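Amidase, hydantoinase/carbamoylase family (Paraburkholderia phymatum, PDB 6C0D) probably hydrolyses N-carbamoyl-L-amino acids as a homodimeric, metal-dependent amidase of the peptidase M20 family. Local coordinates at residues A125-S130 against K187-Y192; S146-A151 against A373-A378; D314-N317 against R323-L326; F222-I227 against V249-H254. One frame throughout, in Å; residues are numbered along the deposited sequence.

Contact 1 (A125-S130 against K187-Y192)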
loop_
_atom_site.group_PDB
_atom_site.type_symbol
_atom_site.label_atom_id
_atom_site.label_comp_id
_atom_site.label_asym_id
_atom_site.label_seq_id
_atom_site.Cartn_x
_atom_site.Cartn_y
_atom_site.Cartn_z
ATOM N N ALA A 125 -29.517 -34.599 29.774
ATOM C CA ALA A 125 -29.906 -33.932 28.537
ATOM C C ALA A 125 -28.703 -33.228 27.908
ATOM O O ALA A 125 -28.057 -32.389 28.545
ATOM C CB ALA A 125 -31.040 -32.936 28.799
ATOM N N VAL A 126 -28.410 -33.568 26.651
ATOM C CA VAL A 126 -27.371 -32.904 25.860
ATOM C C VAL A 126 -28.009 -32.444 24.551
ATOM O O VAL A 126 -28.581 -33.266 23.828
ATOM C CB VAL A 126 -26.188 -33.840 25.569
ATOM C CG1 VAL A 126 -25.127 -33.104 24.707
ATOM C CG2 VAL A 126 -25.583 -34.363 26.887
ATOM N N ASP A 127 -27.942 -31.136 24.269
ATOM C CA ASP A 127 -28.391 -30.549 23.006
ATOM C C ASP A 127 -27.172 -30.334 22.108
ATOM O O ASP A 127 -26.060 -30.132 22.601
ATOM C CB ASP A 127 -29.088 -29.187 23.198
ATOM C CG ASP A 127 -30.349 -29.240 24.069
ATOM O OD1 ASP A 127 -30.955 -30.319 24.282
ATOM O OD2 ASP A 127 -30.776 -28.145 24.512
ATOM N N VAL A 128 -27.378 -30.371 20.785
ATOM C CA VAL A 128 -26.281 -30.190 19.834
ATOM C C VAL A 128 -26.641 -29.091 18.844
ATOM O O VAL A 128 -27.750 -29.085 18.302
ATOM C CB VAL A 128 -25.973 -31.512 19.087
ATOM C CG1 VAL A 128 -24.807 -31.336 18.131
ATOM C CG2 VAL A 128 -25.690 -32.627 20.091
ATOM N N ALA A 129 -25.686 -28.202 18.539
ATOM C CA ALA A 129 -25.997 -27.060 17.682
ATOM C C ALA A 129 -24.944 -26.815 16.608
ATOM O O ALA A 129 -23.741 -26.949 16.859
ATOM C CB ALA A 129 -26.138 -25.772 18.500
ATOM N N SER A 130 -25.413 -26.416 15.421
ATOM C CA SER A 130 -24.587 -25.739 14.418
ATOM C C SER A 130 -25.202 -24.363 14.183
ATOM O O SER A 130 -26.208 -24.244 13.472
ATOM C CB SER A 130 -24.501 -26.532 13.112
ATOM O OG SER A 130 -23.822 -25.768 12.119
ATOM N N LYS A 187 -34.094 -21.392 31.803
ATOM C CA LYS A 187 -34.404 -22.306 32.898
ATOM C C LYS A 187 -33.881 -23.717 32.617
ATOM O O LYS A 187 -33.471 -24.419 33.548
ATOM C CB LYS A 187 -35.911 -22.345 33.156
ATOM N N ARG A 188 -33.872 -24.140 31.350
ATOM C CA ARG A 188 -33.486 -25.497 30.963
ATOM C C ARG A 188 -32.015 -25.622 30.566
ATOM O O ARG A 188 -31.327 -26.533 31.037
ATOM C CB ARG A 188 -34.388 -25.973 29.811
ATOM C CG ARG A 188 -33.979 -27.293 29.166
ATOM C CD ARG A 188 -34.979 -27.759 28.095
ATOM N NE ARG A 188 -34.472 -29.007 27.550
ATOM C CZ ARG A 188 -33.520 -29.078 26.622
ATOM N NH1 ARG A 188 -33.052 -30.261 26.242
ATOM N NH2 ARG A 188 -33.028 -27.969 26.070
ATOM N N GLN A 189 -31.521 -24.746 29.682
ATOM C CA GLN A 189 -30.165 -24.842 29.129
ATOM C C GLN A 189 -29.204 -24.083 30.036
ATOM O O GLN A 189 -29.219 -22.848 30.079
ATOM C CB GLN A 189 -30.163 -24.303 27.699
ATOM C CG GLN A 189 -30.963 -25.237 26.775
ATOM C CD GLN A 189 -31.480 -24.575 25.516
ATOM O OE1 GLN A 189 -31.925 -23.434 25.550
ATOM N NE2 GLN A 189 -31.426 -25.298 24.392
ATOM N N ARG A 190 -28.371 -24.819 30.772
ATOM C CA ARG A 190 -27.615 -24.190 31.844
ATOM C C ARG A 190 -26.122 -24.086 31.575
ATOM O O ARG A 190 -25.418 -23.463 32.381
ATOM C CB ARG A 190 -27.828 -24.939 33.164
ATOM C CG ARG A 190 -29.264 -24.876 33.695
ATOM C CD ARG A 190 -29.764 -23.445 33.837
ATOM N NE ARG A 190 -28.856 -22.587 34.594
ATOM C CZ ARG A 190 -28.439 -21.395 34.178
ATOM N NH1 ARG A 190 -28.854 -20.916 33.014
ATOM N NH2 ARG A 190 -27.614 -20.676 34.927
ATOM N N ALA A 191 -25.634 -24.633 30.467
ATOM C CA ALA A 191 -24.206 -24.561 30.168
ATOM C C ALA A 191 -24.007 -24.794 28.682
ATOM O O ALA A 191 -24.808 -25.477 28.046
ATOM C CB ALA A 191 -23.410 -25.599 30.963
ATOM N N TYR A 192 -22.928 -24.214 28.142
ATOM C CA TYR A 192 -22.582 -24.350 26.727
ATOM C C TYR A 192 -21.105 -24.718 26.612
ATOM O O TYR A 192 -20.262 -24.087 27.259
ATOM C CB TYR A 192 -22.868 -23.037 25.971
ATOM C CG TYR A 192 -22.390 -23.023 24.529
ATOM C CD1 TYR A 192 -21.320 -22.226 24.134
ATOM C CD2 TYR A 192 -23.017 -23.805 23.568
ATOM C CE1 TYR A 192 -20.884 -22.214 22.799
ATOM C CE2 TYR A 192 -22.583 -23.821 22.249
ATOM C CZ TYR A 192 -21.520 -23.008 21.873
ATOM O OH TYR A 192 -21.121 -22.997 20.559
#

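Contact 2 (S146-A151 against A373-A378). With EDO (1,2-ethanediol), chain I.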
loop_
_atom_site.group_PDB
_atom_site.type_symbol
_atom_site.label_atom_id
_atom_site.label_comp_id
_atom_site.label_asym_id
_atom_site.label_seq_id
_atom_site.Cartn_x
_atom_site.Cartn_y
_atom_site.Cartn_z
ATOM N N SER A 146 -29.302 -15.003 17.307
ATOM C CA SER A 146 -30.713 -15.381 17.262
ATOM C C SER A 146 -31.081 -16.257 18.447
ATOM O O SER A 146 -32.123 -16.062 19.076
ATOM C CB SER A 146 -31.020 -16.115 15.959
ATOM O OG SER A 146 -32.351 -16.600 15.952
ATOM N N PHE A 147 -30.226 -17.225 18.764
ATOM C CA PHE A 147 -30.487 -18.158 19.858
ATOM C C PHE A 147 -30.649 -17.433 21.192
ATOM O O PHE A 147 -31.621 -17.664 21.926
ATOM C CB PHE A 147 -29.345 -19.168 19.918
ATOM C CG PHE A 147 -29.474 -20.177 21.021
ATOM C CD1 PHE A 147 -30.501 -21.109 21.005
ATOM C CD2 PHE A 147 -28.551 -20.210 22.058
ATOM C CE1 PHE A 147 -30.613 -22.053 22.017
ATOM C CE2 PHE A 147 -28.656 -21.139 23.069
ATOM C CZ PHE A 147 -29.691 -22.068 23.052
ATOM N N VAL A 148 -29.711 -16.538 21.527
ATOM C CA VAL A 148 -29.784 -15.847 22.817
ATOM C C VAL A 148 -30.746 -14.676 22.806
ATOM O O VAL A 148 -30.929 -14.028 23.847
ATOM C CB VAL A 148 -28.396 -15.363 23.293
ATOM C CG1 VAL A 148 -27.399 -16.533 23.300
ATOM C CG2 VAL A 148 -27.881 -14.228 22.434
ATOM N N GLY A 149 -31.377 -14.383 21.674
ATOM C CA GLY A 149 -32.330 -13.290 21.643
ATOM C C GLY A 149 -31.727 -11.916 21.464
ATOM O O GLY A 149 -32.415 -10.922 21.708
ATOM N N ASP A 150 -30.457 -11.824 21.063
ATOM C CA ASP A 150 -29.874 -10.547 20.669
ATOM C C ASP A 150 -30.575 -10.022 19.413
ATOM O O ASP A 150 -31.276 -10.754 18.707
ATOM C CB ASP A 150 -28.367 -10.687 20.414
ATOM C CG ASP A 150 -27.550 -10.851 21.700
ATOM O OD1 ASP A 150 -28.091 -10.651 22.806
ATOM O OD2 ASP A 150 -26.342 -11.187 21.601
ATOM N N ALA A 151 -30.380 -8.734 19.129
ATOM C CA ALA A 151 -31.076 -8.101 18.010
ATOM C C ALA A 151 -30.620 -8.679 16.671
ATOM O O ALA A 151 -29.418 -8.739 16.385
ATOM C CB ALA A 151 -30.850 -6.590 18.032
ATOM N N ALA A 373 -21.823 -16.825 25.970
ATOM C CA ALA A 373 -21.293 -16.686 27.328
ATOM C C ALA A 373 -21.891 -15.513 28.086
ATOM O O ALA A 373 -21.855 -15.505 29.325
ATOM C CB ALA A 373 -19.767 -16.529 27.296
ATOM N N GLN A 374 -22.415 -14.514 27.384
ATOM C CA GLN A 374 -23.023 -13.375 28.050
ATOM C C GLN A 374 -24.410 -13.702 28.605
ATOM O O GLN A 374 -24.984 -12.873 29.316
ATOM C CB GLN A 374 -23.049 -12.190 27.067
ATOM C CG GLN A 374 -21.641 -11.945 26.427
ATOM C CD GLN A 374 -21.584 -10.835 25.371
ATOM O OE1 GLN A 374 -22.364 -9.885 25.405
ATOM N NE2 GLN A 374 -20.631 -10.953 24.431
ATOM N N HIS A 375 -24.939 -14.898 28.322
ATOM C CA HIS A 375 -26.282 -15.289 28.746
ATOM C C HIS A 375 -26.318 -16.521 29.629
ATOM O O HIS A 375 -27.141 -16.586 30.545
ATOM C CB HIS A 375 -27.167 -15.526 27.518
ATOM C CG HIS A 375 -27.358 -14.296 26.693
ATOM N ND1 HIS A 375 -28.447 -13.465 26.837
ATOM C CD2 HIS A 375 -26.571 -13.730 25.746
ATOM C CE1 HIS A 375 -28.333 -12.446 26.001
ATOM N NE2 HIS A 375 -27.201 -12.582 25.332
ATOM N N ILE A 376 -25.481 -17.516 29.353
ATOM C CA ILE A 376 -25.368 -18.701 30.200
ATOM C C ILE A 376 -23.895 -19.063 30.325
ATOM O O ILE A 376 -23.062 -18.632 29.512
ATOM C CB ILE A 376 -26.156 -19.903 29.633
ATOM C CG1 ILE A 376 -25.616 -20.299 28.252
ATOM C CG2 ILE A 376 -27.686 -19.634 29.630
ATOM C CD1 ILE A 376 -26.180 -21.637 27.778
ATOM N N PRO A 377 -23.547 -19.853 31.347
ATOM C CA PRO A 377 -22.161 -20.334 31.480
ATOM C C PRO A 377 -21.668 -20.995 30.202
ATOM O O PRO A 377 -22.301 -21.911 29.688
ATOM C CB PRO A 377 -22.263 -21.357 32.621
ATOM C CG PRO A 377 -23.385 -20.808 33.499
ATOM C CD PRO A 377 -24.387 -20.257 32.506
ATOM N N ALA A 378 -20.506 -20.552 29.704
ATOM C CA ALA A 378 -19.934 -21.107 28.480
ATOM C C ALA A 378 -18.464 -21.459 28.687
ATOM O O ALA A 378 -17.783 -20.888 29.544
ATOM C CB ALA A 378 -20.052 -20.107 27.319
HETATM C C1 EDO I . -23.828 -16.022 31.946
HETATM O O1 EDO I . -22.802 -15.029 31.941
HETATM C C2 EDO I . -23.933 -16.655 33.329
HETATM O O2 EDO I . -22.630 -17.066 33.754
HETATM O O HOH W 1 -24.657 -11.766 23.812
HETATM O O HOH W 2 -25.661 -9.144 24.572
#

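Contact 3 (D314-N317 against R323-L326)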
loop_
_atom_site.group_PDB
_atom_site.type_symbol
_atom_site.label_atom_id
_atom_site.label_comp_id
_atom_site.label_asym_id
_atom_site.label_seq_id
_atom_site.Cartn_x
_atom_site.Cartn_y
_atom_site.Cartn_z
ATOM N N ASP A 314 -2.042 12.674 20.175
ATOM C CA ASP A 314 -1.991 14.033 20.713
ATOM C C ASP A 314 -0.553 14.513 20.868
ATOM O O ASP A 314 -0.243 15.673 20.570
ATOM C CB ASP A 314 -2.715 14.110 22.060
ATOM C CG ASP A 314 -4.218 13.945 21.936
ATOM O OD1 ASP A 314 -4.745 14.078 20.816
ATOM O OD2 ASP A 314 -4.878 13.686 22.967
ATOM N N GLU A 315 0.344 13.640 21.337
ATOM C CA GLU A 315 1.754 14.024 21.440
ATOM C C GLU A 315 2.349 14.302 20.069
ATOM O O GLU A 315 3.051 15.303 19.871
ATOM C CB GLU A 315 2.558 12.931 22.135
ATOM C CG GLU A 315 2.206 12.725 23.593
ATOM C CD GLU A 315 2.717 11.388 24.109
ATOM O OE1 GLU A 315 3.601 10.795 23.444
ATOM O OE2 GLU A 315 2.228 10.927 25.165
ATOM N N TRP A 316 2.094 13.411 19.109
ATOM C CA TRP A 316 2.570 13.628 17.747
ATOM C C TRP A 316 2.117 14.989 17.229
ATOM O O TRP A 316 2.920 15.774 16.707
ATOM C CB TRP A 316 2.079 12.495 16.826
ATOM C CG TRP A 316 2.596 12.665 15.438
ATOM C CD1 TRP A 316 2.066 13.451 14.439
ATOM C CD2 TRP A 316 3.793 12.091 14.905
ATOM N NE1 TRP A 316 2.868 13.382 13.304
ATOM C CE2 TRP A 316 3.931 12.558 13.573
ATOM C CE3 TRP A 316 4.755 11.213 15.419
ATOM C CZ2 TRP A 316 4.995 12.182 12.761
ATOM C CZ3 TRP A 316 5.821 10.848 14.608
ATOM C CH2 TRP A 316 5.930 11.332 13.295
ATOM N N ASN A 317 0.831 15.299 17.395
ATOM C CA ASN A 317 0.280 16.539 16.857
ATOM C C ASN A 317 0.757 17.781 17.590
ATOM O O ASN A 317 0.517 18.900 17.109
ATOM C CB ASN A 317 -1.250 16.455 16.890
ATOM C CG ASN A 317 -1.769 15.569 15.775
ATOM O OD1 ASN A 317 -1.101 15.426 14.758
ATOM N ND2 ASN A 317 -2.924 14.955 15.965
ATOM N N ARG A 323 0.319 16.064 10.196
ATOM C CA ARG A 323 -0.746 15.859 11.170
ATOM C C ARG A 323 -1.192 14.402 11.183
ATOM O O ARG A 323 -1.297 13.768 10.137
ATOM C CB ARG A 323 -1.944 16.753 10.854
ATOM C CG ARG A 323 -3.121 16.560 11.818
ATOM C CD ARG A 323 -4.196 17.618 11.582
ATOM N NE ARG A 323 -4.627 17.667 10.185
ATOM C CZ ARG A 323 -5.647 16.968 9.695
ATOM N NH1 ARG A 323 -6.341 16.163 10.483
ATOM N NH2 ARG A 323 -5.974 17.072 8.416
ATOM N N ALA A 324 -1.476 13.880 12.384
ATOM C CA ALA A 324 -1.998 12.530 12.569
ATOM C C ALA A 324 -3.474 12.576 12.953
ATOM O O ALA A 324 -3.918 13.465 13.686
ATOM C CB ALA A 324 -1.219 11.772 13.652
ATOM N N GLU A 325 -4.237 11.591 12.473
ATOM C CA GLU A 325 -5.680 11.594 12.675
ATOM C C GLU A 325 -6.144 10.168 12.935
ATOM O O GLU A 325 -5.972 9.296 12.078
ATOM C CB GLU A 325 -6.391 12.179 11.460
ATOM C CG GLU A 325 -7.894 12.206 11.580
ATOM C CD GLU A 325 -8.541 12.682 10.297
ATOM O OE1 GLU A 325 -9.711 12.316 10.049
ATOM O OE2 GLU A 325 -7.864 13.413 9.535
ATOM N N LEU A 326 -6.730 9.930 14.104
ATOM C CA LEU A 326 -7.113 8.585 14.524
ATOM C C LEU A 326 -8.602 8.380 14.288
ATOM O O LEU A 326 -9.416 9.213 14.706
ATOM C CB LEU A 326 -6.780 8.382 16.002
ATOM C CG LEU A 326 -7.013 7.003 16.613
ATOM C CD1 LEU A 326 -6.023 6.009 16.069
ATOM C CD2 LEU A 326 -6.913 7.106 18.127
#

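Contact 4 (F222-I227 against V249-H254)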
loop_
_atom_site.group_PDB
_atom_site.type_symbol
_atom_site.label_atom_id
_atom_site.label_comp_id
_atom_site.label_asym_id
_atom_site.label_seq_id
_atom_site.Cartn_x
_atom_site.Cartn_y
_atom_site.Cartn_z
ATOM N N PHE A 222 -8.373 0.435 14.306
ATOM C CA PHE A 222 -8.290 1.855 14.006
ATOM C C PHE A 222 -7.673 2.046 12.633
ATOM O O PHE A 222 -6.863 1.228 12.179
ATOM C CB PHE A 222 -7.418 2.609 15.013
ATOM C CG PHE A 222 -7.999 2.668 16.397
ATOM C CD1 PHE A 222 -8.796 3.737 16.778
ATOM C CD2 PHE A 222 -7.711 1.680 17.325
ATOM C CE1 PHE A 222 -9.326 3.805 18.054
ATOM C CE2 PHE A 222 -8.258 1.732 18.611
ATOM C CZ PHE A 222 -9.053 2.807 18.972
ATOM N N GLN A 223 -8.051 3.143 11.987
ATOM C CA GLN A 223 -7.249 3.704 10.913
ATOM C C GLN A 223 -6.506 4.902 11.467
ATOM O O GLN A 223 -7.051 5.686 12.250
ATOM C CB GLN A 223 -8.098 4.167 9.730
ATOM C CG GLN A 223 -8.707 3.090 8.883
ATOM C CD GLN A 223 -9.340 3.674 7.639
ATOM O OE1 GLN A 223 -9.119 4.842 7.311
ATOM N NE2 GLN A 223 -10.134 2.873 6.942
ATOM N N LEU A 224 -5.262 5.049 11.065
ATOM C CA LEU A 224 -4.472 6.207 11.442
ATOM C C LEU A 224 -4.005 6.877 10.162
ATOM O O LEU A 224 -3.271 6.266 9.370
ATOM C CB LEU A 224 -3.300 5.789 12.319
ATOM C CG LEU A 224 -2.451 6.919 12.868
ATOM C CD1 LEU A 224 -3.270 7.858 13.753
ATOM C CD2 LEU A 224 -1.369 6.270 13.649
ATOM N N ARG A 225 -4.459 8.110 9.946
ATOM C CA ARG A 225 -4.153 8.886 8.751
ATOM C C ARG A 225 -3.087 9.922 9.060
ATOM O O ARG A 225 -3.079 10.505 10.149
ATOM C CB ARG A 225 -5.395 9.612 8.224
ATOM C CG ARG A 225 -6.496 8.723 7.685
ATOM C CD ARG A 225 -7.660 9.583 7.174
ATOM N NE ARG A 225 -8.770 8.770 6.679
ATOM C CZ ARG A 225 -10.027 9.194 6.588
ATOM N NH1 ARG A 225 -10.343 10.421 6.976
ATOM N NH2 ARG A 225 -10.973 8.383 6.129
ATOM N N PHE A 226 -2.216 10.173 8.084
ATOM C CA PHE A 226 -1.157 11.165 8.183
ATOM C C PHE A 226 -1.316 12.126 7.022
ATOM O O PHE A 226 -1.443 11.691 5.873
ATOM C CB PHE A 226 0.219 10.493 8.170
ATOM C CG PHE A 226 0.426 9.622 9.361
ATOM C CD1 PHE A 226 -0.054 8.316 9.370
ATOM C CD2 PHE A 226 1.015 10.134 10.506
ATOM C CE1 PHE A 226 0.091 7.503 10.494
ATOM C CE2 PHE A 226 1.166 9.329 11.644
ATOM C CZ PHE A 226 0.697 8.012 11.633
ATOM N N ILE A 227 -1.369 13.420 7.327
ATOM C CA ILE A 227 -1.624 14.435 6.317
ATOM C C ILE A 227 -0.405 15.328 6.263
ATOM O O ILE A 227 -0.153 16.107 7.193
ATOM C CB ILE A 227 -2.890 15.250 6.607
ATOM C CG1 ILE A 227 -4.136 14.345 6.652
ATOM C CG2 ILE A 227 -3.063 16.304 5.531
ATOM C CD1 ILE A 227 -4.400 13.721 8.008
ATOM N N VAL A 249 5.745 5.743 9.307
ATOM C CA VAL A 249 6.722 4.736 9.717
ATOM C C VAL A 249 7.286 5.071 11.090
ATOM O O VAL A 249 7.486 4.199 11.947
ATOM C CB VAL A 249 7.828 4.642 8.642
ATOM C CG1 VAL A 249 9.104 4.042 9.196
ATOM C CG2 VAL A 249 7.325 3.866 7.434
ATOM N N ALA A 250 7.574 6.358 11.319
ATOM C CA ALA A 250 8.063 6.774 12.634
ATOM C C ALA A 250 7.006 6.510 13.703
ATOM O O ALA A 250 7.321 6.105 14.828
ATOM C CB ALA A 250 8.414 8.266 12.613
ATOM N N PHE A 251 5.747 6.743 13.366
ATOM C CA PHE A 251 4.681 6.567 14.342
ATOM C C PHE A 251 4.556 5.106 14.752
ATOM O O PHE A 251 4.279 4.814 15.919
ATOM C CB PHE A 251 3.366 7.095 13.773
ATOM C CG PHE A 251 2.299 7.343 14.836
ATOM C CD1 PHE A 251 2.104 8.615 15.358
ATOM C CD2 PHE A 251 1.552 6.295 15.340
ATOM C CE1 PHE A 251 1.134 8.848 16.352
ATOM C CE2 PHE A 251 0.588 6.524 16.347
ATOM C CZ PHE A 251 0.385 7.790 16.836
ATOM N N ILE A 252 4.782 4.174 13.828
ATOM C CA ILE A 252 4.663 2.763 14.192
ATOM C C ILE A 252 5.652 2.423 15.295
ATOM O O ILE A 252 5.332 1.660 16.216
ATOM C CB ILE A 252 4.839 1.863 12.954
ATOM C CG1 ILE A 252 3.612 1.990 12.040
ATOM C CG2 ILE A 252 5.021 0.372 13.374
ATOM C CD1 ILE A 252 3.762 1.238 10.667
ATOM N N ALA A 253 6.859 3.002 15.247
ATOM C CA ALA A 253 7.815 2.725 16.317
ATOM C C ALA A 253 7.304 3.243 17.654
ATOM O O ALA A 253 7.556 2.628 18.695
ATOM C CB ALA A 253 9.190 3.329 16.006
ATOM N N HIS A 254 6.605 4.389 17.659
ATOM C CA HIS A 254 5.997 4.852 18.910
ATOM C C HIS A 254 4.932 3.887 19.410
ATOM O O HIS A 254 4.811 3.664 20.623
ATOM C CB HIS A 254 5.384 6.238 18.733
ATOM C CG HIS A 254 6.390 7.298 18.426
ATOM N ND1 HIS A 254 6.059 8.472 17.789
ATOM C CD2 HIS A 254 7.722 7.358 18.654
ATOM C CE1 HIS A 254 7.145 9.211 17.633
ATOM N NE2 HIS A 254 8.166 8.562 18.156
#

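Contact 1 (A125-S130 against K187-Y192)
In the zinc-binding domain of this M20-family amidase, the carboxylate of Asp-127 on strand 125-130 meets Arg-188 and Gln-189, which lie where the chain enters strand 189-198. The two strands are not direct neighbours: strand 83-88 runs between them, parallel to both, and the side chains reach past it, Arg-188 against Ala-83 and Gln-189 against Val-85. Arg-188 makes the span by extending its chain from CG to NE, with CG anti to the backbone N (chi1 172°). Its guanidinium then takes the carboxylate end-on in a paired salt bridge, NH1 to Asp-127 OD1 at 2.9 Å and NH2 to Asp-127 OD2 at 2.7 Å. Both bonds use the syn lone pairs of the carboxylate. With the two planes only 14° apart, the two groups are nearly coplanar. Gln-189 comes in at about a right angle to Asp-127, and its NE2 donates to Asp-127 OD2 over 2.9 Å, close to the C-O axis of that oxygen. OD2 thus holds two donors, while OD1 also accepts from the backbone N of Ser-77. So many donors around a buried acid should favour its ionised form. The amide of Gln-189 is fixed at its other end as well, because OE1 accepts from the backbone N of Asp-185. Beside the salt bridge, Ala-125 CB stands 4.2 Å from Arg-188 NH1. The result is a side-chain bridge between next-nearest parallel strands, built over one face of the central sheet in the M20 catalytic domain.

Contact 2 (S146-A151 against A373-A378)
His-375, Val-148 and Asp-150 bury most of the surface here, joining the end of helix 142-148 to the loop that leads into strand 378-384. The imidazole of His-375 lies across Val-148 at about a right angle, and one ring face receives the valine. Val-148 CB sits 3.6 Å from the ring centroid and 16° off its normal, a CH-pi contact, while Val-148 CG2 comes within 3.4 Å of NE2 of His-375. With CG anti to its carbonyl carbon (chi1 -63°), the histidine directs NE2 onward to Asp-150. NE2 there gives a weak, bent hydrogen bond to Asp-150 OD1, 3.3 Å long with an angle of 131° at the hydrogen. A water at the ring edge bridges the same pair, 3.1 Å from His-375 NE2 and hydrogen-bonded to Asp-150 OD2 over 2.8 Å. Val-371 and Ile-372 of helix 368-372 also pack on the valine, and Arg-186 NH2 donates to the carbonyl O of Val-148. Gly-149, at positive phi, is the first residue to leave helical angles, and the chain turns there to bring Asp-150 after Val-148 onto the histidine, in the manner of a Schellman C-terminal helix cap.

Contact 3 (D314-N317 against R323-L326)
Asn-317, on the last turn of helix 299-317, binds the backbone N and O of Ala-324 with both ends of its amide. OD1 of Asn-317 accepts from Ala-324 N at 2.9 Å, in an almost straight bond (177°) that lies in the carbonyl plane on a lone pair. On the other arm of the amide, Asn-317 ND2 donates to Ala-324 O, also over 2.9 Å; the oxygen stays in the amide plane, although the donor is tilted 24° from the carbonyl plane of Ala-324. The asparagine CG is anti to its own carbonyl carbon (chi1 -76°), which swings the amide off the helix to the strand, and the paired bonds fix its flip and rotation. Trp-316 takes a different first torsion, with CG anti to the backbone N, and brings CD1 to 3.8 Å from Ala-324 CB. The methyl meets the indole obliquely. NE1 of the tryptophan donates to the carbonyl O of Val-322, and His-320 stacks on its ring. On Arg-323, CG approaches Asn-317 OD1 to 3.7 Å in one of two conformers. Strand 323-328 pairs antiparallel with strand 210-227, whose Phe-226 touches Ala-324, while Trp-316 leans on Ala-247 and Ala-250 of helix 244-262.

Contact 4 (F222-I227 against V249-H254)
Phe-251 carries the helix side of this contact, meeting Leu-224 and Phe-226 of strand 210-227. Along helix 244-262 the segment begins with Val-249, which faces away from the strand and packs instead on Val-249 of the second subunit. Ala-250 follows, in touch with Trp-316. Next comes Phe-251, where a first torsion with CG anti to the backbone N (chi1 -163°) carries the ring down to the sheet. One face of this ring takes Leu-224 CD2, which in one of two conformers of the leucine lies 3.3 Å from Phe-251 CE2. The leucine crosses the ring at about a right angle. Phe-226 presents its edge to the face of the Phe-251 ring in an offset edge-to-face pair, with centroids 5.5 Å apart and planes at 64°. Its leading atom, Phe-226 CZ, comes to 3.5 Å from Phe-251 CB and 3.6 Å from Phe-251 CG, so the edge bears on the root of the ring more than on its centre. Leu-224 and Phe-226, two residues apart, both project from the same face of the strand. Here a helix lies over an antiparallel sheet, as in the lid domain of M20 enzymes, the smaller domain through which many relatives dimerise. Leu-312 and Val-313 of helix 299-317, the other helix on this face, also touch Phe-251. After Phe-251, Ile-252 touches Leu-290 of strand 283-296 and, like Val-249, packs on Val-249 of the second subunit.

Contacts 1 and 2 belong to the zinc-binding part of the chain, contacts 3 and 4 to the smaller domain; the centres of contacts 1 and 3 are about 49 Å apart. Within each pair the elements differ but adjoin. Tyr-192 N meets Pro-377 O at 2.8 Å, joining contacts 1 and 2, and strands 210-227 and 323-328, neighbours in the sheet, join contacts 3 and 4. Contacts 1 and 4 are buried but differ in chemistry, one a charged bridge, the other wholly apolar. Contacts 2 and 3, partly buried, mix apolar touches with hydrogen bonds: one weak direct bond with a water bridge in contact 2, two nearly straight bonds in contact 3.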